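Local coordinates for aldehyde dehydrogenase (Staphylococcus aureus, PDB 6K10), which oxidises the carotenoid aldehyde 4,4'-diaponeurosporen-4-al to 4,4'-diaponeurosporenoic acid with NAD+ in the biosynthesis of the pigment staphyloxanthin, at residues G176-E179 against T180-L183; S272-L275 against R276-Y279; Y298-L301 against T302-N306; G424-S427 against F428-F431. The protein carries 1 engineered substitution. All blocks are in the same frame, centred on the assembly; numbering follows the deposited sequence.

All four contacts are local, each made between successive turns of one helix, and they follow one another along the chain without nesting, crossing or closing a long loop. Contact 1 opens helix 177-184, which packs on strands 104-118 and 141-145 of the first sheet. Contact 2 ends helix 264-279, and contact 3 lies on helix 295-307, the next helix in the chain; their centres are about 22 Å apart, and both helices pack near strand 324-330 of the second sheet. Contact 4 returns to the first sheet on the short helix 425-430, just before strand 432-439, and its centre is about 38 Å from those of contacts 2 and 3.

Contact 1 of 4, residues G176-E179 against T180-L183; sequences GIEE and TQTL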
loop_
_atom_site.group_PDB
_atom_site.type_symbol
_atom_site.label_atom_id
_atom_site.label_comp_id
_atom_site.label_asym_id
_atom_site.label_seq_id
_atom_site.Cartn_x
_atom_site.Cartn_y
_atom_site.Cartn_z
ATOM N N GLY A 176 1.826 10.661 25.919
ATOM C CA GLY A 176 1.980 9.222 25.930
ATOM C C GLY A 176 0.911 8.509 25.131
ATOM O O GLY A 176 0.458 9.009 24.097
ATOM N N ILE A 177 0.488 7.340 25.616
ATOM C CA ILE A 177 -0.436 6.502 24.857
ATOM C C ILE A 177 -1.794 7.175 24.701
ATOM O O ILE A 177 -2.484 6.966 23.695
ATOM C CB ILE A 177 -0.557 5.113 25.519
ATOM C CG1 ILE A 177 -1.357 4.156 24.633
ATOM C CG2 ILE A 177 -1.184 5.220 26.902
ATOM C CD1 ILE A 177 -0.683 3.820 23.325
ATOM N N GLU A 178 -2.200 8.000 25.670
ATOM C CA GLU A 178 -3.527 8.601 25.589
ATOM C C GLU A 178 -3.577 9.733 24.572
ATOM O O GLU A 178 -4.623 9.958 23.953
ATOM C CB GLU A 178 -3.971 9.086 26.967
ATOM C CG GLU A 178 -4.301 7.954 27.929
ATOM C CD GLU A 178 -5.222 6.908 27.320
ATOM O OE1 GLU A 178 -5.005 5.708 27.581
ATOM O OE2 GLU A 178 -6.169 7.282 26.593
ATOM N N GLU A 179 -2.470 10.454 24.382
ATOM C CA GLU A 179 -2.412 11.403 23.275
ATOM C C GLU A 179 -2.428 10.672 21.941
ATOM O O GLU A 179 -3.080 11.116 20.990
ATOM C CB GLU A 179 -1.169 12.286 23.389
ATOM C CG GLU A 179 -1.275 13.395 24.426
ATOM C CD GLU A 179 -1.338 12.867 25.844
ATOM O OE1 GLU A 179 -2.175 13.361 26.625
ATOM O OE2 GLU A 179 -0.553 11.952 26.175
ATOM N N THR A 180 -1.717 9.545 21.856
ATOM C CA THR A 180 -1.791 8.711 20.661
ATOM C C THR A 180 -3.211 8.210 20.440
ATOM O O THR A 180 -3.699 8.180 19.303
ATOM C CB THR A 180 -0.825 7.532 20.781
ATOM O OG1 THR A 180 0.508 8.023 20.967
ATOM C CG2 THR A 180 -0.874 6.672 19.526
ATOM N N GLN A 181 -3.889 7.819 21.522
ATOM C CA GLN A 181 -5.270 7.357 21.421
ATOM C C GLN A 181 -6.165 8.430 20.814
ATOM O O GLN A 181 -6.996 8.139 19.946
ATOM C CB GLN A 181 -5.782 6.955 22.803
ATOM C CG GLN A 181 -6.872 5.901 22.790
ATOM C CD GLN A 181 -6.338 4.520 22.475
ATOM O OE1 GLN A 181 -6.718 3.908 21.479
ATOM N NE2 GLN A 181 -5.449 4.020 23.326
ATOM N N THR A 182 -6.004 9.678 21.257
ATOM C CA THR A 182 -6.807 10.768 20.712
ATOM C C THR A 182 -6.538 10.963 19.226
ATOM O O THR A 182 -7.462 11.231 18.448
ATOM C CB THR A 182 -6.521 12.057 21.480
ATOM O OG1 THR A 182 -6.791 11.852 22.872
ATOM C CG2 THR A 182 -7.389 13.192 20.964
ATOM N N LEU A 183 -5.278 10.820 18.810
ATOM C CA LEU A 183 -4.915 11.112 17.428
ATOM C C LEU A 183 -5.401 10.030 16.470
ATOM O O LEU A 183 -5.899 10.341 15.381
ATOM C CB LEU A 183 -3.401 11.291 17.317
ATOM C CG LEU A 183 -2.861 12.597 17.901
ATOM C CD1 LEU A 183 -1.376 12.485 18.195
ATOM C CD2 LEU A 183 -3.125 13.732 16.928
#
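Residues 176-179 run straight into 180-183 as the first turns of helix 177-184, with four successive i to i+4 backbone bonds from Thr180 N to Gly176 O through Leu183 N to Glu179 O. Two threonines add a hydroxyl to a carbonyl that their own N-H already uses. At the first turn Gly176 O takes Thr180 N in the carbonyl plane at 3.2 Å, while Thr180 OG1 arrives from above that plane, 3.3 Å from Gly176 O. Two residues on, Thr182 OG1 lies 3.1 Å from Glu178 O and comes to the opposite face of the carbonyl plane from Thr182 N. In both threonines the hydroxyl sits beside the backbone N (chi1 -58° in Thr180), which turns it back along the helix, the usual way a threonine hydroxyl bonds within a helix. The start of the helix is a capped N-terminus: Gly176 is the N-cap residue, and Glu179, three residues later, folds back so that its OE2 accepts Gly176 N at 2.7 Å. This is the Glu179-to-N-cap half of a capping box; the reciprocal half is missing because the N-cap glycine has no side chain. The bend at chi2 of 67° brings the carboxylate round to that N-H, which meets the oxygen nearly along its C-O axis. The carboxylate may also be stabilised by the helix dipole. On another side of the helix Glu178 and Gln181 lie alongside each other, with Glu178 OE2 3.8 Å from Gln181 CB. Thr180 and Leu183 turn inward onto Lys145 of strand 141-145 and onto strand 104-118, while Ile11 of helix 10-23 meets Thr182 and Leu183.

Contact 2 of 4, residues S272-L275 against R276-Y279; sequences SKTL and REFY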
loop_
_atom_site.group_PDB
_atom_site.type_symbol
_atom_site.label_atom_id
_atom_site.label_comp_id
_atom_site.label_asym_id
_atom_site.label_seq_id
_atom_site.Cartn_x
_atom_site.Cartn_y
_atom_site.Cartn_z
ATOM N N SER A 272 33.549 -12.273 20.732
ATOM C CA SER A 272 34.169 -11.728 21.936
ATOM C C SER A 272 35.382 -10.876 21.587
ATOM O O SER A 272 35.576 -9.789 22.142
ATOM C CB SER A 272 34.564 -12.864 22.880
ATOM O OG SER A 272 33.459 -13.702 23.167
ATOM N N LYS A 273 36.214 -11.361 20.663
ATOM C CA LYS A 273 37.382 -10.597 20.238
ATOM C C LYS A 273 36.978 -9.277 19.596
ATOM O O LYS A 273 37.590 -8.235 19.861
ATOM C CB LYS A 273 38.215 -11.428 19.263
ATOM C CG LYS A 273 39.348 -10.661 18.613
ATOM C CD LYS A 273 40.073 -11.527 17.602
ATOM C CE LYS A 273 41.460 -11.901 18.082
ATOM N NZ LYS A 273 42.234 -12.595 17.016
ATOM N N THR A 274 35.953 -9.303 18.744
ATOM C CA THR A 274 35.500 -8.090 18.068
ATOM C C THR A 274 34.983 -7.066 19.071
ATOM O O THR A 274 35.265 -5.866 18.957
ATOM C CB THR A 274 34.414 -8.444 17.052
ATOM O OG1 THR A 274 34.995 -9.161 15.957
ATOM C CG2 THR A 274 33.729 -7.188 16.531
ATOM N N LEU A 275 34.220 -7.526 20.064
ATOM C CA LEU A 275 33.695 -6.616 21.077
ATOM C C LEU A 275 34.820 -5.931 21.844
ATOM O O LEU A 275 34.724 -4.742 22.169
ATOM C CB LEU A 275 32.770 -7.377 22.026
ATOM C CG LEU A 275 31.450 -7.814 21.390
ATOM C CD1 LEU A 275 30.702 -8.798 22.278
ATOM C CD2 LEU A 275 30.594 -6.594 21.091
ATOM N N ARG A 276 35.901 -6.660 22.131
ATOM C CA ARG A 276 37.057 -6.039 22.770
ATOM C C ARG A 276 37.733 -5.041 21.835
ATOM O O ARG A 276 38.187 -3.977 22.276
ATOM C CB ARG A 276 38.047 -7.111 23.224
ATOM C CG ARG A 276 37.526 -7.996 24.345
ATOM C CD ARG A 276 36.990 -7.166 25.500
ATOM N NE ARG A 276 36.386 -8.000 26.536
ATOM C CZ ARG A 276 35.627 -7.532 27.521
ATOM N NH1 ARG A 276 35.118 -8.363 28.420
ATOM N NH2 ARG A 276 35.372 -6.234 27.605
ATOM N N GLU A 277 37.810 -5.365 20.542
ATOM C CA GLU A 277 38.351 -4.419 19.570
ATOM C C GLU A 277 37.485 -3.171 19.478
ATOM O O GLU A 277 38.001 -2.051 19.378
ATOM C CB GLU A 277 38.464 -5.087 18.199
ATOM C CG GLU A 277 39.539 -6.152 18.106
ATOM C CD GLU A 277 39.416 -6.992 16.849
ATOM O OE1 GLU A 277 38.347 -6.945 16.203
ATOM O OE2 GLU A 277 40.387 -7.696 16.507
ATOM N N PHE A 278 36.161 -3.350 19.504
ATOM C CA PHE A 278 35.238 -2.222 19.408
ATOM C C PHE A 278 35.323 -1.333 20.639
ATOM O O PHE A 278 35.484 -0.111 20.531
ATOM C CB PHE A 278 33.800 -2.725 19.261
ATOM C CG PHE A 278 33.426 -3.150 17.871
ATOM C CD1 PHE A 278 34.387 -3.399 16.909
ATOM C CD2 PHE A 278 32.090 -3.316 17.537
ATOM C CE1 PHE A 278 34.022 -3.797 15.635
ATOM C CE2 PHE A 278 31.719 -3.714 16.268
ATOM C CZ PHE A 278 32.686 -3.957 15.317
ATOM N N TYR A 279 35.200 -1.933 21.821
ATOM C CA TYR A 279 34.853 -1.201 23.026
ATOM C C TYR A 279 35.864 -1.320 24.159
ATOM O O TYR A 279 35.692 -0.643 25.178
ATOM C CB TYR A 279 33.481 -1.665 23.540
ATOM C CG TYR A 279 32.364 -1.596 22.517
ATOM C CD1 TYR A 279 31.994 -0.388 21.941
ATOM C CD2 TYR A 279 31.663 -2.740 22.146
ATOM C CE1 TYR A 279 30.966 -0.320 21.016
ATOM C CE2 TYR A 279 30.634 -2.682 21.222
ATOM C CZ TYR A 279 30.290 -1.469 20.660
ATOM O OH TYR A 279 29.268 -1.404 19.740
#
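Segments 272-275 and 276-279 are consecutive turns at the end of helix 264-279, joined by four i to i+4 bonds, of which Phe278 N to Thr274 O is the shortest at 2.7 Å. The side chains pair with the same spacing. Thr274 lays its methyl CG2 over one face of the Phe278 ring, 3.7 Å from the centroid and 19° off the ring normal, a CH-pi contact displaced toward the ring's rim. CG2 gets there because it stands anti to the backbone N, leaving OG1 beside the N (chi1 -70°), where it bonds to Ala270 O, Ser236 and Lys233. Leu275 CD2 instead meets Tyr279 at the edge of the ring, in its plane, 3.9 Å from CE2. On the flank next to Thr274 the aliphatic part of Lys273 crosses the Glu277 carboxylate, with Lys273 CG 3.8 Å from Glu277 OE2. The two charged ends stay apart, Lys273 NZ being 5.3 Å from Glu277 OE2, and Glu277 OE1 makes its salt bridge to Lys233 instead. Arg276 is bent at chi2, and its NH2 bonds to Gly280 O just past the helix end. Around the helix, 232-244 supplies Lys233, Ser236 and Phe244 to one flank, Phe314 and strand 324-330 cover Ser272, Leu275 and Arg276, and Pro451 of the second subunit packs on Phe278.

Contact 3 of 4, residues Y298-L301 against T302-N306; sequences YHRL and TSLLN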
loop_
_atom_site.group_PDB
_atom_site.type_symbol
_atom_site.label_atom_id
_atom_site.label_comp_id
_atom_site.label_asym_id
_atom_site.label_seq_id
_atom_site.Cartn_x
_atom_site.Cartn_y
_atom_site.Cartn_z
ATOM N N TYR A 298 15.351 -1.032 30.958
ATOM C CA TYR A 298 16.548 -1.543 31.615
ATOM C C TYR A 298 16.220 -2.765 32.465
ATOM O O TYR A 298 16.923 -3.781 32.411
ATOM C CB TYR A 298 17.190 -0.445 32.466
ATOM C CG TYR A 298 18.307 -0.948 33.352
ATOM C CD1 TYR A 298 19.608 -1.044 32.876
ATOM C CD2 TYR A 298 18.059 -1.331 34.664
ATOM C CE1 TYR A 298 20.629 -1.509 33.682
ATOM C CE2 TYR A 298 19.071 -1.798 35.475
ATOM C CZ TYR A 298 20.353 -1.884 34.980
ATOM O OH TYR A 298 21.359 -2.347 35.793
ATOM N N HIS A 299 15.149 -2.685 33.256
ATOM C CA HIS A 299 14.771 -3.813 34.101
ATOM C C HIS A 299 14.213 -4.967 33.280
ATOM O O HIS A 299 14.388 -6.133 33.654
ATOM C CB HIS A 299 13.760 -3.360 35.154
ATOM C CG HIS A 299 14.360 -2.515 36.234
ATOM N ND1 HIS A 299 13.716 -1.418 36.766
ATOM C CD2 HIS A 299 15.544 -2.608 36.883
ATOM C CE1 HIS A 299 14.479 -0.870 37.694
ATOM N NE2 HIS A 299 15.593 -1.573 37.785
ATOM N N ARG A 300 13.534 -4.666 32.172
ATOM C CA ARG A 300 13.126 -5.719 31.250
ATOM C C ARG A 300 14.330 -6.527 30.783
ATOM O O ARG A 300 14.270 -7.759 30.698
ATOM C CB ARG A 300 12.398 -5.110 30.053
ATOM C CG ARG A 300 11.985 -6.116 28.995
ATOM C CD ARG A 300 11.318 -5.426 27.815
ATOM N NE ARG A 300 12.227 -4.530 27.105
ATOM C CZ ARG A 300 13.148 -4.932 26.235
ATOM N NH1 ARG A 300 13.929 -4.043 25.636
ATOM N NH2 ARG A 300 13.293 -6.223 25.965
ATOM N N LEU A 301 15.441 -5.848 30.501
ATOM C CA LEU A 301 16.612 -6.528 29.959
ATOM C C LEU A 301 17.443 -7.199 31.050
ATOM O O LEU A 301 18.009 -8.274 30.819
ATOM C CB LEU A 301 17.461 -5.538 29.161
ATOM C CG LEU A 301 16.914 -5.109 27.798
ATOM C CD1 LEU A 301 17.583 -3.827 27.328
ATOM C CD2 LEU A 301 17.121 -6.223 26.785
ATOM N N THR A 302 17.538 -6.593 32.240
ATOM C CA THR A 302 18.246 -7.266 33.327
ATOM C C THR A 302 17.461 -8.467 33.839
ATOM O O THR A 302 18.059 -9.433 34.328
ATOM C CB THR A 302 18.539 -6.299 34.478
ATOM O OG1 THR A 302 17.314 -5.812 35.037
ATOM C CG2 THR A 302 19.384 -5.128 33.997
ATOM N N SER A 303 16.131 -8.430 33.735
ATOM C CA SER A 303 15.344 -9.626 34.014
ATOM C C SER A 303 15.698 -10.743 33.040
ATOM O O SER A 303 15.831 -11.907 33.436
ATOM C CB SER A 303 13.850 -9.302 33.949
ATOM O OG SER A 303 13.068 -10.405 34.378
ATOM N N LEU A 304 15.870 -10.403 31.760
ATOM C CA LEU A 304 16.290 -11.398 30.778
ATOM C C LEU A 304 17.701 -11.897 31.068
ATOM O O LEU A 304 17.986 -13.091 30.914
ATOM C CB LEU A 304 16.200 -10.809 29.370
ATOM C CG LEU A 304 14.776 -10.632 28.838
ATOM C CD1 LEU A 304 14.744 -9.664 27.666
ATOM C CD2 LEU A 304 14.201 -11.978 28.427
ATOM N N LEU A 305 18.601 -10.998 31.481
ATOM C CA LEU A 305 19.938 -11.416 31.895
ATOM C C LEU A 305 19.864 -12.429 33.028
ATOM O O LEU A 305 20.569 -13.445 33.020
ATOM C CB LEU A 305 20.763 -10.204 32.334
ATOM C CG LEU A 305 21.519 -9.351 31.317
ATOM C CD1 LEU A 305 22.239 -8.220 32.040
ATOM C CD2 LEU A 305 22.508 -10.193 30.529
ATOM N N ASN A 306 19.015 -12.158 34.021
ATOM C CA ASN A 306 18.867 -13.073 35.147
ATOM C C ASN A 306 18.348 -14.430 34.689
ATOM O O ASN A 306 18.778 -15.471 35.200
ATOM C CB ASN A 306 17.936 -12.458 36.193
ATOM C CG ASN A 306 17.723 -13.362 37.388
ATOM O OD1 ASN A 306 18.569 -13.446 38.277
ATOM N ND2 ASN A 306 16.583 -14.043 37.418
#
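Tyr298 and Thr302 meet one turn apart, the threonine methyl CG2 lying over one face of the tyrosine ring. CG2 is 3.7 Å from the ring centroid and 19° off its normal, nearer the rim than the centre, and its closest ring atom is Tyr298 CZ at 3.5 Å. The methyl is in place because Thr302 has OG1 between its backbone N and carbonyl carbon (chi1 62°), which leaves CG2 beside the N. Thr302 OG1 lies 3.3 Å from both Tyr298 O and His299 O, weak bonds between which its one proton is not settled. It also lies near the plane of the His299 ring, at its edge, 4.1 Å from CD2. On the next flank Arg300 and Leu304 run side by side, Leu304 CD1 reaching Arg300 NH2 at 4.1 Å. Leu301 CD2 also approaches Leu304 CD1, adding a loose apolar contact. Outward, the polar ends are held by other parts of the chain: His299 NE2 bonds to Glu320, while Arg300 reaches back to His297 through NE and makes a salt bridge from NH2 to Glu342 as well as a bond to Ile344 O. Ile325 on strand 324-330 packs against Tyr298, Leu301 and Thr302, and Ile348 on strand 348-354 against Leu304 and Leu305. The arrangement is an amphipathic helix laid on the second sheet of the aldehyde dehydrogenase fold, with its arginine about 12 Å, side chain to side chain, from engineered Ser251 at the predicted active site.

Contact 4 of 4, residues G424-S427 against F428-F431; sequences GKYS and FDTF
Lys425 and Asp429 form an i to i+4 salt bridge across the turns of the short helix 425-430, which leads into strand 432-439 of the first sheet in the aldehyde dehydrogenase fold. The lysine chain starts with CG anti to the backbone N (chi1 -175°) and stays extended through chi3, then turns at chi4 so that NZ comes down on the carboxylate. Lys425 NZ is 2.9 Å from Asp429 OD1, meeting that oxygen's syn lone pair, on the side of OD2; Asp429 OD2 is farther off at 3.5 Å. The backbone supports the pair, since Asp429 N gives Lys425 O a short, nearly straight bond of 2.7 Å. The ring of Tyr426 is turned about 82° from that carboxylate plane, and Tyr426 CD1 comes within 4.2 Å of Asp429 OD2, while Pro410, Arg421 and Ile107 of the second subunit pack on the tyrosine. Farther along the helix, with the Thr430 hydroxyl beside the backbone N, OG1 lies 2.9 Å from Tyr426 O, which accepts Thr430 N; where the hydroxyl proton goes is not settled. The Thr430 side chain lies about 7 Å from that of Glu217, a predicted active-site residue. Ser427 directs its OG to Glu130 and His423. Phe428 swings the other way from its neighbours, with CG anti to the backbone N (chi1 166°), and drives its ring toward Ala137 and Ala138 of helix 126-138. Phe431 is the first residue to leave the helical conformation, and the edge of its ring comes to Ser427 O, with CD2 3.3 Å from that oxygen.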
loop_
_atom_site.group_PDB
_atom_site.type_symbol
_atom_site.label_atom_id
_atom_site.label_comp_id
_atom_site.label_asym_id
_atom_site.label_seq_id
_atom_site.Cartn_x
_atom_site.Cartn_y
_atom_site.Cartn_z
ATOM N N GLY A 424 13.865 7.370 0.868
ATOM C CA GLY A 424 14.025 7.895 -0.479
ATOM C C GLY A 424 12.703 8.245 -1.111
ATOM O O GLY A 424 11.830 8.851 -0.476
ATOM N N LYS A 425 12.541 7.851 -2.379
ATOM C CA LYS A 425 11.288 8.113 -3.079
ATOM C C LYS A 425 10.122 7.336 -2.477
ATOM O O LYS A 425 8.965 7.760 -2.604
ATOM C CB LYS A 425 11.444 7.789 -4.567
ATOM C CG LYS A 425 10.224 8.145 -5.407
ATOM C CD LYS A 425 10.448 7.944 -6.892
ATOM C CE LYS A 425 9.213 8.368 -7.677
ATOM N NZ LYS A 425 8.058 7.442 -7.467
ATOM N N TYR A 426 10.397 6.207 -1.811
ATOM C CA TYR A 426 9.315 5.448 -1.194
ATOM C C TYR A 426 8.654 6.225 -0.063
ATOM O O TYR A 426 7.458 6.036 0.200
ATOM C CB TYR A 426 9.835 4.096 -0.694
ATOM C CG TYR A 426 10.396 3.233 -1.800
ATOM C CD1 TYR A 426 9.560 2.469 -2.602
ATOM C CD2 TYR A 426 11.761 3.195 -2.050
ATOM C CE1 TYR A 426 10.066 1.683 -3.621
ATOM C CE2 TYR A 426 12.278 2.415 -3.064
ATOM C CZ TYR A 426 11.429 1.660 -3.846
ATOM O OH TYR A 426 11.945 0.882 -4.857
ATOM N N SER A 427 9.408 7.097 0.613
ATOM C CA SER A 427 8.795 7.995 1.584
ATOM C C SER A 427 7.795 8.920 0.908
ATOM O O SER A 427 6.689 9.138 1.418
ATOM C CB SER A 427 9.876 8.806 2.299
ATOM O OG SER A 427 10.688 7.971 3.114
ATOM N N PHE A 428 8.167 9.459 -0.256
ATOM C CA PHE A 428 7.245 10.275 -1.041
ATOM C C PHE A 428 6.050 9.451 -1.510
ATOM O O PHE A 428 4.893 9.867 -1.359
ATOM C CB PHE A 428 7.993 10.890 -2.229
ATOM C CG PHE A 428 7.098 11.477 -3.288
ATOM C CD1 PHE A 428 6.728 12.810 -3.236
ATOM C CD2 PHE A 428 6.673 10.713 -4.365
ATOM C CE1 PHE A 428 5.926 13.357 -4.214
ATOM C CE2 PHE A 428 5.868 11.260 -5.343
ATOM C CZ PHE A 428 5.498 12.583 -5.269
ATOM N N ASP A 429 6.314 8.274 -2.090
ATOM C CA ASP A 429 5.238 7.411 -2.573
ATOM C C ASP A 429 4.228 7.097 -1.473
ATOM O O ASP A 429 3.015 7.078 -1.717
ATOM C CB ASP A 429 5.816 6.105 -3.125
ATOM C CG ASP A 429 6.681 6.313 -4.353
ATOM O OD1 ASP A 429 6.614 7.398 -4.973
ATOM O OD2 ASP A 429 7.441 5.384 -4.707
ATOM N N THR A 430 4.716 6.846 -0.253
ATOM C CA THR A 430 3.837 6.433 0.837
ATOM C C THR A 430 2.767 7.481 1.124
ATOM O O THR A 430 1.610 7.138 1.391
ATOM C CB THR A 430 4.670 6.137 2.089
ATOM O OG1 THR A 430 5.425 4.941 1.881
ATOM C CG2 THR A 430 3.786 5.962 3.318
ATOM N N PHE A 431 3.125 8.765 1.048
ATOM C CA PHE A 431 2.192 9.855 1.307
ATOM C C PHE A 431 1.615 10.446 0.026
ATOM O O PHE A 431 1.150 11.591 0.034
ATOM C CB PHE A 431 2.879 10.939 2.142
ATOM C CG PHE A 431 3.315 10.462 3.500
ATOM C CD1 PHE A 431 2.405 10.364 4.535
ATOM C CD2 PHE A 431 4.634 10.116 3.740
ATOM C CE1 PHE A 431 2.796 9.927 5.786
ATOM C CE2 PHE A 431 5.032 9.679 4.991
ATOM C CZ PHE A 431 4.111 9.584 6.016
#